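Local structure of uncharacterized N-acetyltransferase SSO0209 (4R3L) at residues E127-N132 / D156-Y161; K145-L150 / A160-R165; R30-E35 / S91-E96. The protein transfers an acetyl group from acetyl-CoA to the free N-terminal alpha-amino group of proteins, with a preference for substrates that begin with serine. All blocks are in the same frame, centred on the assembly; numbering follows the deposited sequence.

Contact 1: residues E127-N132 / D156-Y161. With COA (coenzyme A), chain C.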
loop_
_atom_site.group_PDB
_atom_site.type_symbol
_atom_site.label_atom_id
_atom_site.label_comp_id
_atom_site.label_asym_id
_atom_site.label_seq_id
_atom_site.Cartn_x
_atom_site.Cartn_y
_atom_site.Cartn_z
ATOM N N GLU A 127 2.642 -5.319 -4.872
ATOM C CA GLU A 127 3.337 -5.418 -6.147
ATOM C C GLU A 127 4.112 -4.124 -6.404
ATOM O O GLU A 127 3.629 -3.042 -6.078
ATOM C CB GLU A 127 2.341 -5.684 -7.278
ATOM C CG GLU A 127 1.779 -7.102 -7.324
ATOM C CD GLU A 127 0.608 -7.326 -6.390
ATOM O OE1 GLU A 127 -0.095 -6.351 -6.052
ATOM O OE2 GLU A 127 0.379 -8.494 -6.003
ATOM N N VAL A 128 5.315 -4.205 -6.971
ATOM C CA VAL A 128 6.033 -2.967 -7.303
ATOM C C VAL A 128 6.757 -3.099 -8.654
ATOM O O VAL A 128 7.322 -4.142 -8.931
ATOM C CB VAL A 128 7.032 -2.590 -6.184
ATOM C CG1 VAL A 128 8.014 -3.718 -5.917
ATOM C CG2 VAL A 128 7.763 -1.296 -6.509
ATOM N N ARG A 129 6.700 -2.065 -9.496
ATOM C CA ARG A 129 7.427 -2.086 -10.776
ATOM C C ARG A 129 8.903 -2.376 -10.545
ATOM O O ARG A 129 9.510 -1.804 -9.652
ATOM C CB ARG A 129 7.278 -0.754 -11.525
ATOM C CG ARG A 129 5.922 -0.523 -12.139
ATOM C CD ARG A 129 5.889 0.761 -12.976
ATOM N NE ARG A 129 4.555 1.035 -13.508
ATOM C CZ ARG A 129 4.156 0.715 -14.738
ATOM N NH1 ARG A 129 4.996 0.110 -15.572
ATOM N NH2 ARG A 129 2.919 1.000 -15.140
ATOM N N VAL A 130 9.488 -3.257 -11.348
ATOM C CA VAL A 130 10.909 -3.588 -11.185
ATOM C C VAL A 130 11.830 -2.374 -11.374
ATOM O O VAL A 130 12.981 -2.386 -10.943
ATOM C CB VAL A 130 11.330 -4.708 -12.157
ATOM C CG1 VAL A 130 10.571 -5.984 -11.835
ATOM C CG2 VAL A 130 11.083 -4.281 -13.607
ATOM N N SER A 131 11.323 -1.320 -12.002
ATOM C CA SER A 131 12.112 -0.105 -12.182
ATOM C C SER A 131 11.965 0.885 -11.014
ATOM O O SER A 131 12.699 1.873 -10.929
ATOM C CB SER A 131 11.725 0.587 -13.494
ATOM O OG SER A 131 10.329 0.850 -13.539
ATOM N N ASN A 132 11.022 0.619 -10.115
ATOM C CA ASN A 132 10.713 1.564 -9.046
ATOM C C ASN A 132 11.734 1.470 -7.921
ATOM O O ASN A 132 11.438 0.942 -6.845
ATOM C CB ASN A 132 9.302 1.316 -8.505
ATOM C CG ASN A 132 8.749 2.511 -7.747
ATOM O OD1 ASN A 132 9.495 3.387 -7.305
ATOM N ND2 ASN A 132 7.435 2.551 -7.596
ATOM N N ASP A 156 1.608 -1.730 -19.506
ATOM C CA ASP A 156 2.620 -1.565 -20.538
ATOM C C ASP A 156 3.523 -2.793 -20.686
ATOM O O ASP A 156 4.463 -2.780 -21.478
ATOM C CB ASP A 156 3.473 -0.319 -20.258
ATOM C CG ASP A 156 4.253 -0.410 -18.952
ATOM O OD1 ASP A 156 3.990 -1.319 -18.132
ATOM O OD2 ASP A 156 5.131 0.449 -18.741
ATOM N N GLY A 157 3.239 -3.851 -19.932
ATOM C CA GLY A 157 4.029 -5.073 -20.019
ATOM C C GLY A 157 5.145 -5.188 -18.998
ATOM O O GLY A 157 5.779 -6.240 -18.882
ATOM N N GLU A 158 5.400 -4.117 -18.250
ATOM C CA GLU A 158 6.488 -4.144 -17.274
ATOM C C GLU A 158 6.231 -5.194 -16.199
ATOM O O GLU A 158 5.087 -5.412 -15.787
ATOM C CB GLU A 158 6.695 -2.763 -16.641
ATOM C CG GLU A 158 7.912 -2.717 -15.728
ATOM C CD GLU A 158 8.261 -1.320 -15.254
ATOM O OE1 GLU A 158 9.354 -1.163 -14.659
ATOM O OE2 GLU A 158 7.451 -0.392 -15.471
ATOM N N ASP A 159 7.293 -5.875 -15.769
ATOM C CA ASP A 159 7.182 -6.877 -14.713
ATOM C C ASP A 159 7.033 -6.220 -13.334
ATOM O O ASP A 159 7.458 -5.082 -13.146
ATOM C CB ASP A 159 8.397 -7.791 -14.693
ATOM C CG ASP A 159 8.533 -8.624 -15.950
ATOM O OD1 ASP A 159 7.501 -8.976 -16.574
ATOM O OD2 ASP A 159 9.692 -8.935 -16.293
ATOM N N ALA A 160 6.412 -6.944 -12.402
ATOM C CA ALA A 160 6.340 -6.536 -11.000
ATOM C C ALA A 160 7.067 -7.530 -10.108
ATOM O O ALA A 160 7.083 -8.725 -10.379
ATOM C CB ALA A 160 4.904 -6.416 -10.542
ATOM N N TYR A 161 7.658 -7.032 -9.031
ATOM C CA TYR A 161 8.040 -7.906 -7.946
ATOM C C TYR A 161 6.854 -8.049 -7.017
ATOM O O TYR A 161 6.267 -7.046 -6.635
ATOM C CB TYR A 161 9.220 -7.345 -7.148
ATOM C CG TYR A 161 10.539 -7.266 -7.874
ATOM C CD1 TYR A 161 11.162 -8.407 -8.356
ATOM C CD2 TYR A 161 11.192 -6.048 -8.024
ATOM C CE1 TYR A 161 12.382 -8.329 -9.004
ATOM C CE2 TYR A 161 12.408 -5.961 -8.665
ATOM C CZ TYR A 161 12.999 -7.103 -9.156
ATOM O OH TYR A 161 14.220 -7.004 -9.799
HETATM N N1A COA C . 16.266 6.331 -3.297
HETATM C C2A COA C . 16.818 5.424 -2.464
HETATM N N3A COA C . 16.175 5.025 -1.364
HETATM C C4A COA C . 14.941 5.530 -1.056
HETATM C C5A COA C . 14.347 6.465 -1.890
HETATM C C6A COA C . 15.046 6.866 -3.039
HETATM N N6A COA C . 14.458 7.846 -3.946
HETATM N N7A COA C . 13.116 6.792 -1.335
HETATM C C8A COA C . 12.972 6.072 -0.188
HETATM N N9A COA C . 14.061 5.299 -0.011
HETATM C C1B COA C . 14.325 4.384 1.112
HETATM C C2B COA C . 15.396 4.935 1.969
HETATM O O2B COA C . 16.093 3.917 2.594
HETATM C C3B COA C . 14.656 5.664 2.972
HETATM O O3B COA C . 15.464 5.876 4.061
HETATM P P3B COA C . 16.219 7.243 4.205
HETATM O O7A COA C . 16.702 7.426 5.643
HETATM O O8A COA C . 15.295 8.347 3.871
HETATM O O9A COA C . 17.389 7.272 3.270
HETATM C C4B COA C . 13.558 4.723 3.255
HETATM O O4B COA C . 13.192 4.236 1.987
HETATM C C5B COA C . 12.391 5.395 3.847
HETATM O O5B COA C . 11.711 6.213 2.937
HETATM P P1A COA C . 10.480 7.142 3.282
HETATM O O1A COA C . 10.924 8.550 3.572
HETATM O O2A COA C . 9.710 6.549 4.389
HETATM O O3A COA C . 9.673 7.133 1.904
HETATM P P2A COA C . 8.916 8.357 1.257
HETATM O O4A COA C . 9.873 9.331 0.589
HETATM O O5A COA C . 8.043 9.029 2.268
HETATM O O6A COA C . 7.962 7.748 0.114
HETATM C CBP COA C . 7.577 6.432 -1.905
HETATM C CCP COA C . 8.413 6.665 -0.611
HETATM C CDP COA C . 8.180 5.294 -2.685
HETATM C CEP COA C . 6.154 6.086 -1.470
HETATM C CAP COA C . 7.629 7.738 -2.665
HETATM O OAP COA C . 8.882 7.961 -3.315
HETATM C C9P COA C . 6.571 7.889 -3.741
HETATM O O9P COA C . 5.417 8.303 -3.453
HETATM N N8P COA C . 6.849 7.597 -5.131
HETATM C C7P COA C . 5.859 7.731 -6.196
HETATM C C6P COA C . 4.637 6.783 -6.022
HETATM C C5P COA C . 5.049 5.326 -5.827
HETATM O O5P COA C . 5.902 4.835 -6.610
HETATM N N4P COA C . 4.477 4.538 -4.733
HETATM C C3P COA C . 4.879 3.159 -4.538
HETATM C C2P COA C . 4.463 2.137 -5.588
HETATM S S1P COA C . 4.564 0.425 -5.174
HETATM O O HOH W 1 1.435 0.571 -17.245
HETATM O O HOH W 2 14.911 -4.453 -10.365
#
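Arg129 and Asp156 reach toward each other tip to tip, their guanidinium and carboxylate planes turned 80° apart, with Arg129 NH1 3.1 Å from Asp156 OD1. The arginine chain is extended from CG to NE and crosses Glu158 at about a right angle, where Arg129 NH1 meets Glu158 OE2 on the anti side of that oxygen at 2.5 Å. Both acids lie at the edge of the guanidinium and form salt bridges to one nitrogen, while NH2 holds a water that also takes the N-H of Asp156. Asp156 OD1 is gripped a second time by Glu158 N, from the opposite face of its carboxylate, which makes an Asx turn. Glu158 OE1, through its syn lone pair, receives Ser131 OG at 2.5 Å. These loops prolong neighbouring antiparallel strands of the GNAT sheet, paired by Val128 N to Tyr161 O (3.0 Å) and the return bond. Just past that pair, Val130 lays CG1 over the centre of the Tyr161 ring, 3.7 Å from the centroid, a CH-pi contact. On the cofactor side, Asn132, the N-cap of helix 133-141, gives ND2 to coenzyme A O5P at 2.9 Å. Glu127 OE1 is hydrogen-bonded to His88 NE2; the two are zinc-binding residues.

Contact 2: residues K145-L150 / A160-R165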
loop_
_atom_site.group_PDB
_atom_site.type_symbol
_atom_site.label_atom_id
_atom_site.label_comp_id
_atom_site.label_asym_id
_atom_site.label_seq_id
_atom_site.Cartn_x
_atom_site.Cartn_y
_atom_site.Cartn_z
ATOM N N LYS A 145 10.493 -9.203 1.393
ATOM C CA LYS A 145 11.310 -10.004 0.498
ATOM C C LYS A 145 10.649 -10.149 -0.872
ATOM O O LYS A 145 9.432 -10.282 -0.955
ATOM C CB LYS A 145 11.555 -11.382 1.101
ATOM C CG LYS A 145 12.269 -11.351 2.450
ATOM C CD LYS A 145 13.499 -10.467 2.417
ATOM C CE LYS A 145 14.231 -10.493 3.758
ATOM N NZ LYS A 145 15.286 -9.435 3.848
ATOM N N LYS A 146 11.451 -10.118 -1.936
ATOM C CA LYS A 146 10.944 -10.404 -3.282
ATOM C C LYS A 146 10.578 -11.878 -3.378
ATOM O O LYS A 146 11.465 -12.719 -3.466
ATOM C CB LYS A 146 11.988 -10.050 -4.352
ATOM C CG LYS A 146 12.415 -8.587 -4.397
ATOM C CD LYS A 146 13.663 -8.405 -5.271
ATOM C CE LYS A 146 14.139 -6.953 -5.274
ATOM N NZ LYS A 146 15.453 -6.741 -5.976
ATOM N N VAL A 147 9.291 -12.211 -3.350
ATOM C CA VAL A 147 8.899 -13.620 -3.254
ATOM C C VAL A 147 8.398 -14.212 -4.569
ATOM O O VAL A 147 8.466 -15.426 -4.758
ATOM C CB VAL A 147 7.811 -13.858 -2.167
ATOM C CG1 VAL A 147 8.298 -13.380 -0.809
ATOM C CG2 VAL A 147 6.525 -13.175 -2.523
ATOM N N LYS A 148 7.889 -13.369 -5.466
ATOM C CA LYS A 148 7.490 -13.804 -6.809
ATOM C C LYS A 148 7.770 -12.710 -7.831
ATOM O O LYS A 148 7.933 -11.540 -7.483
ATOM C CB LYS A 148 6.002 -14.183 -6.863
ATOM C CG LYS A 148 5.589 -15.313 -5.926
ATOM C CD LYS A 148 4.385 -16.092 -6.448
ATOM C CE LYS A 148 3.121 -15.257 -6.442
ATOM N NZ LYS A 148 1.906 -16.101 -6.635
ATOM N N VAL A 149 7.831 -13.087 -9.102
ATOM C CA VAL A 149 7.933 -12.084 -10.155
ATOM C C VAL A 149 6.735 -12.188 -11.078
ATOM O O VAL A 149 6.662 -13.088 -11.910
ATOM C CB VAL A 149 9.227 -12.227 -10.963
ATOM C CG1 VAL A 149 9.237 -11.246 -12.129
ATOM C CG2 VAL A 149 10.424 -12.001 -10.060
ATOM N N LEU A 150 5.781 -11.276 -10.912
ATOM C CA LEU A 150 4.588 -11.290 -11.742
ATOM C C LEU A 150 4.933 -10.757 -13.126
ATOM O O LEU A 150 5.065 -9.553 -13.339
ATOM C CB LEU A 150 3.470 -10.472 -11.091
ATOM C CG LEU A 150 3.156 -10.875 -9.648
ATOM C CD1 LEU A 150 1.870 -10.216 -9.183
ATOM C CD2 LEU A 150 3.059 -12.386 -9.498
ATOM N N ALA A 160 6.412 -6.944 -12.402
ATOM C CA ALA A 160 6.340 -6.536 -11.000
ATOM C C ALA A 160 7.067 -7.530 -10.108
ATOM O O ALA A 160 7.083 -8.725 -10.379
ATOM C CB ALA A 160 4.904 -6.416 -10.542
ATOM N N TYR A 161 7.658 -7.032 -9.031
ATOM C CA TYR A 161 8.040 -7.906 -7.946
ATOM C C TYR A 161 6.854 -8.049 -7.017
ATOM O O TYR A 161 6.267 -7.046 -6.635
ATOM C CB TYR A 161 9.220 -7.345 -7.148
ATOM C CG TYR A 161 10.539 -7.266 -7.874
ATOM C CD1 TYR A 161 11.162 -8.407 -8.356
ATOM C CD2 TYR A 161 11.192 -6.048 -8.024
ATOM C CE1 TYR A 161 12.382 -8.329 -9.004
ATOM C CE2 TYR A 161 12.408 -5.961 -8.665
ATOM C CZ TYR A 161 12.999 -7.103 -9.156
ATOM O OH TYR A 161 14.220 -7.004 -9.799
ATOM N N LEU A 162 6.512 -9.272 -6.632
ATOM C CA LEU A 162 5.613 -9.461 -5.501
ATOM C C LEU A 162 6.477 -9.497 -4.247
ATOM O O LEU A 162 7.272 -10.412 -4.059
ATOM C CB LEU A 162 4.785 -10.743 -5.619
ATOM C CG LEU A 162 3.521 -10.784 -4.737
ATOM C CD1 LEU A 162 2.508 -11.776 -5.285
ATOM C CD2 LEU A 162 3.827 -11.145 -3.289
ATOM N N MET A 163 6.339 -8.485 -3.403
ATOM C CA MET A 163 7.146 -8.420 -2.200
ATOM C C MET A 163 6.252 -8.684 -1.006
ATOM O O MET A 163 5.108 -8.223 -0.967
ATOM C CB MET A 163 7.845 -7.073 -2.131
ATOM C CG MET A 163 8.814 -6.904 -3.305
ATOM S SD MET A 163 9.884 -5.498 -3.118
ATOM C CE MET A 163 10.881 -6.026 -1.723
ATOM N N ALA A 164 6.747 -9.469 -0.058
ATOM C CA ALA A 164 5.911 -9.906 1.048
ATOM C C ALA A 164 6.707 -10.059 2.323
ATOM O O ALA A 164 7.924 -10.247 2.299
ATOM C CB ALA A 164 5.224 -11.206 0.718
ATOM N N ARG A 165 6.009 -9.991 3.440
ATOM C CA ARG A 165 6.638 -10.360 4.700
ATOM C C ARG A 165 5.581 -10.816 5.691
ATOM O O ARG A 165 4.429 -10.367 5.633
ATOM C CB ARG A 165 7.448 -9.194 5.267
ATOM C CG ARG A 165 6.669 -7.915 5.438
ATOM C CD ARG A 165 7.331 -7.020 6.490
ATOM N NE ARG A 165 7.051 -7.509 7.833
ATOM C CZ ARG A 165 7.474 -6.936 8.957
ATOM N NH1 ARG A 165 8.217 -5.836 8.916
ATOM N NH2 ARG A 165 7.149 -7.467 10.124
#
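The C-terminal beta hairpin of the acetyltransferase domain, strands 145-150 and 160-166, pairs here in antiparallel fashion, its register shifted by a classic beta bulge. Val147 and Lys148 both face Leu162: Leu162 O takes Val147 N at 2.8 Å, almost straight in line with the C=O, and Lys148 N only weakly. The register slips by one residue as a result. Leu162 N in turn bonds Lys148 O. Paired side chains part to two faces. On one, Lys146 runs extended beyond CG and crosses Tyr161 obliquely, with Lys146 CD over the ring centre, 3.9 Å from the Tyr161 centroid, and NZ off-centre at 4.5 Å from it in a cation-pi contact. Val149 CG2 lies at the edge of the Tyr161 ring, near its plane, 4.0 Å from Tyr161 CD1. Met163 lies beside Lys146, pointing the same way. On the other face, that of Leu150, Ala160 and Ala164, Lys148 CE rests on Leu162 CD1. At the bulge Val147 CG2 presses tightly on Leu162 CD2 at 3.5 Å. Strand 145-150 is one of the sheet's two edge strands within the chain, strand 160-166 continues the pairing to strand 123-129, and helix 133-141 packs against Lys146, Tyr161 and Met163.

Contact 3: residues R30-E35 / S91-E96. With COA (coenzyme A), chain C.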
loop_
_atom_site.group_PDB
_atom_site.type_symbol
_atom_site.label_atom_id
_atom_site.label_comp_id
_atom_site.label_asym_id
_atom_site.label_seq_id
_atom_site.Cartn_x
_atom_site.Cartn_y
_atom_site.Cartn_z
ATOM N N ARG A 30 -3.137 10.642 -9.075
ATOM C CA ARG A 30 -3.026 11.092 -10.461
ATOM C C ARG A 30 -1.639 11.657 -10.754
ATOM O O ARG A 30 -1.094 11.440 -11.833
ATOM C CB ARG A 30 -4.098 12.139 -10.779
ATOM C CG ARG A 30 -5.539 11.638 -10.659
ATOM C CD ARG A 30 -5.802 10.372 -11.472
ATOM N NE ARG A 30 -7.237 10.076 -11.573
ATOM C CZ ARG A 30 -7.854 9.075 -10.946
ATOM N NH1 ARG A 30 -7.174 8.243 -10.155
ATOM N NH2 ARG A 30 -9.163 8.905 -11.111
ATOM N N LEU A 31 -1.054 12.343 -9.776
ATOM C CA LEU A 31 0.253 12.970 -9.954
ATOM C C LEU A 31 1.447 12.024 -9.793
ATOM O O LEU A 31 2.529 12.295 -10.317
ATOM C CB LEU A 31 0.415 14.125 -8.968
ATOM C CG LEU A 31 -0.386 15.397 -9.248
ATOM C CD1 LEU A 31 -0.301 16.349 -8.065
ATOM C CD2 LEU A 31 0.126 16.064 -10.506
ATOM N N THR A 32 1.268 10.925 -9.067
ATOM C CA THR A 32 2.422 10.132 -8.658
ATOM C C THR A 32 2.423 8.713 -9.189
ATOM O O THR A 32 3.446 8.041 -9.137
ATOM C CB THR A 32 2.535 10.053 -7.119
ATOM O OG1 THR A 32 1.372 9.411 -6.594
ATOM C CG2 THR A 32 2.657 11.429 -6.517
ATOM N N LEU A 33 1.286 8.249 -9.700
ATOM C CA LEU A 33 1.155 6.852 -10.087
ATOM C C LEU A 33 0.454 6.694 -11.446
ATOM O O LEU A 33 -0.278 7.580 -11.880
ATOM C CB LEU A 33 0.397 6.079 -9.003
ATOM C CG LEU A 33 1.148 5.868 -7.686
ATOM C CD1 LEU A 33 0.212 5.391 -6.594
ATOM C CD2 LEU A 33 2.279 4.866 -7.884
ATOM N N PRO A 34 0.693 5.561 -12.125
ATOM C CA PRO A 34 0.037 5.273 -13.404
ATOM C C PRO A 34 -1.307 4.550 -13.264
ATOM O O PRO A 34 -2.124 4.607 -14.183
ATOM C CB PRO A 34 1.052 4.377 -14.109
ATOM C CG PRO A 34 1.673 3.622 -13.004
ATOM C CD PRO A 34 1.768 4.593 -11.841
ATOM N N GLU A 35 -1.515 3.865 -12.143
ATOM C CA GLU A 35 -2.773 3.174 -11.878
ATOM C C GLU A 35 -3.804 4.147 -11.322
ATOM O O GLU A 35 -3.934 4.299 -10.110
ATOM C CB GLU A 35 -2.562 2.018 -10.897
ATOM C CG GLU A 35 -1.335 1.161 -11.183
ATOM C CD GLU A 35 -0.058 1.722 -10.572
ATOM O OE1 GLU A 35 -0.132 2.384 -9.511
ATOM O OE2 GLU A 35 1.025 1.502 -11.157
ATOM N N SER A 91 -2.160 0.549 -2.931
ATOM C CA SER A 91 -1.580 1.777 -3.427
ATOM C C SER A 91 -0.949 2.542 -2.270
ATOM O O SER A 91 -1.531 2.636 -1.193
ATOM C CB SER A 91 -2.670 2.610 -4.131
ATOM O OG SER A 91 -2.135 3.747 -4.776
ATOM N N ILE A 92 0.253 3.068 -2.492
ATOM C CA ILE A 92 0.875 3.978 -1.539
ATOM C C ILE A 92 1.620 5.066 -2.317
ATOM O O ILE A 92 2.313 4.794 -3.301
ATOM C CB ILE A 92 1.819 3.227 -0.561
ATOM C CG1 ILE A 92 2.378 4.175 0.503
ATOM C CG2 ILE A 92 2.958 2.518 -1.299
ATOM C CD1 ILE A 92 3.245 3.459 1.530
ATOM N N ALA A 93 1.436 6.307 -1.910
ATOM C CA ALA A 93 2.101 7.402 -2.588
ATOM C C ALA A 93 2.309 8.574 -1.639
ATOM O O ALA A 93 1.545 8.762 -0.696
ATOM C CB ALA A 93 1.294 7.839 -3.802
ATOM N N VAL A 94 3.355 9.354 -1.899
ATOM C CA VAL A 94 3.666 10.542 -1.117
ATOM C C VAL A 94 4.029 11.667 -2.082
ATOM O O VAL A 94 4.797 11.436 -3.015
ATOM C CB VAL A 94 4.841 10.277 -0.140
ATOM C CG1 VAL A 94 5.221 11.540 0.626
ATOM C CG2 VAL A 94 4.509 9.130 0.822
ATOM N N LEU A 95 3.470 12.860 -1.883
ATOM C CA LEU A 95 3.801 14.006 -2.744
ATOM C C LEU A 95 5.320 14.230 -2.745
ATOM O O LEU A 95 5.963 14.127 -1.698
ATOM C CB LEU A 95 3.073 15.276 -2.283
ATOM C CG LEU A 95 1.569 15.373 -2.566
ATOM C CD1 LEU A 95 0.964 16.633 -1.985
ATOM C CD2 LEU A 95 1.297 15.294 -4.063
ATOM N N GLU A 96 5.879 14.520 -3.922
ATOM C CA GLU A 96 7.330 14.649 -4.107
ATOM C C GLU A 96 7.992 15.579 -3.097
ATOM O O GLU A 96 9.067 15.275 -2.586
ATOM C CB GLU A 96 7.647 15.142 -5.525
ATOM C CG GLU A 96 9.146 15.143 -5.872
ATOM C CD GLU A 96 9.875 16.401 -5.411
ATOM O OE1 GLU A 96 9.234 17.471 -5.324
ATOM O OE2 GLU A 96 11.090 16.320 -5.127
HETATM N N1A COA C . 16.266 6.331 -3.297
HETATM C C2A COA C . 16.818 5.424 -2.464
HETATM N N3A COA C . 16.175 5.025 -1.364
HETATM C C4A COA C . 14.941 5.530 -1.056
HETATM C C5A COA C . 14.347 6.465 -1.890
HETATM C C6A COA C . 15.046 6.866 -3.039
HETATM N N6A COA C . 14.458 7.846 -3.946
HETATM N N7A COA C . 13.116 6.792 -1.335
HETATM C C8A COA C . 12.972 6.072 -0.188
HETATM N N9A COA C . 14.061 5.299 -0.011
HETATM C C1B COA C . 14.325 4.384 1.112
HETATM C C2B COA C . 15.396 4.935 1.969
HETATM O O2B COA C . 16.093 3.917 2.594
HETATM C C3B COA C . 14.656 5.664 2.972
HETATM O O3B COA C . 15.464 5.876 4.061
HETATM P P3B COA C . 16.219 7.243 4.205
HETATM O O7A COA C . 16.702 7.426 5.643
HETATM O O8A COA C . 15.295 8.347 3.871
HETATM O O9A COA C . 17.389 7.272 3.270
HETATM C C4B COA C . 13.558 4.723 3.255
HETATM O O4B COA C . 13.192 4.236 1.987
HETATM C C5B COA C . 12.391 5.395 3.847
HETATM O O5B COA C . 11.711 6.213 2.937
HETATM P P1A COA C . 10.480 7.142 3.282
HETATM O O1A COA C . 10.924 8.550 3.572
HETATM O O2A COA C . 9.710 6.549 4.389
HETATM O O3A COA C . 9.673 7.133 1.904
HETATM P P2A COA C . 8.916 8.357 1.257
HETATM O O4A COA C . 9.873 9.331 0.589
HETATM O O5A COA C . 8.043 9.029 2.268
HETATM O O6A COA C . 7.962 7.748 0.114
HETATM C CBP COA C . 7.577 6.432 -1.905
HETATM C CCP COA C . 8.413 6.665 -0.611
HETATM C CDP COA C . 8.180 5.294 -2.685
HETATM C CEP COA C . 6.154 6.086 -1.470
HETATM C CAP COA C . 7.629 7.738 -2.665
HETATM O OAP COA C . 8.882 7.961 -3.315
HETATM C C9P COA C . 6.571 7.889 -3.741
HETATM O O9P COA C . 5.417 8.303 -3.453
HETATM N N8P COA C . 6.849 7.597 -5.131
HETATM C C7P COA C . 5.859 7.731 -6.196
HETATM C C6P COA C . 4.637 6.783 -6.022
HETATM C C5P COA C . 5.049 5.326 -5.827
HETATM O O5P COA C . 5.902 4.835 -6.610
HETATM N N4P COA C . 4.477 4.538 -4.733
HETATM C C3P COA C . 4.879 3.159 -4.538
HETATM C C2P COA C . 4.463 2.137 -5.588
HETATM S S1P COA C . 4.564 0.425 -5.174
#
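Thr32 and Leu33, where helix 22-32 gives way to loop, pack closely over Ala93 of strand 83-94. Thr32 OG1 comes within 3.2 Å of Ala93 CB; it sits between its own backbone N and carbonyl carbon (chi1 62°), and its hydrogen bond goes back to Ile28 O in the helix. Leu33 forks over the strand and the cofactor. Leu33 CD1 touches both Ser91 OG, at 3.4 Å, and Ala93 CB, whereas Leu33 CD2 touches coenzyme A, 3.5 Å from C5P of the pantetheine arm. The Ser91 hydroxyl is hydrogen-bonded to Tyr65 OH on strand 61-72. No hydrogen bond joins the two segments directly; the fit is van der Waals packing of the Thr32 and Leu33 side chains on Ala93 and its neighbours. Toward the solvent the fit slackens: exposed Leu31 reaches Leu95 only through their methyls, Leu31 CD1 to Leu95 CD2 at 4.4 Å. Glu35, a residue important for substrate specificity, stays clear of the strand and packs on the bound peptide instead. The polar backbone of the strand serves the cofactor, as Ile92 O accepts from N4P of coenzyme A at 2.6 Å and Val94 N donates to its O9P at 2.8 Å. Pantetheine amides pairing with the backbone of this strand, beside the neighbouring parallel strand 123-129, are typical of the GNAT acetyl-CoA site.

In the fold
From the N terminus, contact 3 closes first, bringing the end of helix 22-32 onto strand 83-94 across 55 intervening residues. Contact 1 opens only afterwards, on the neighbouring strand 123-129, and closes at 156-161. The hairpin of contact 2 opens within that second loop but closes on the same strand as contact 1, its later segment overlapping the end of that loop at Ala160 and Tyr161, so strand 160-166 is paired on both flanks. Packing of Glu127 on Leu150 and of Val128 on Met163 joins the two. Contact 3 meets contact 1 where Arg129 touches Pro34, and both touch coenzyme A; contact 2 remains about 9 Å from contact 3 at the nearest atoms.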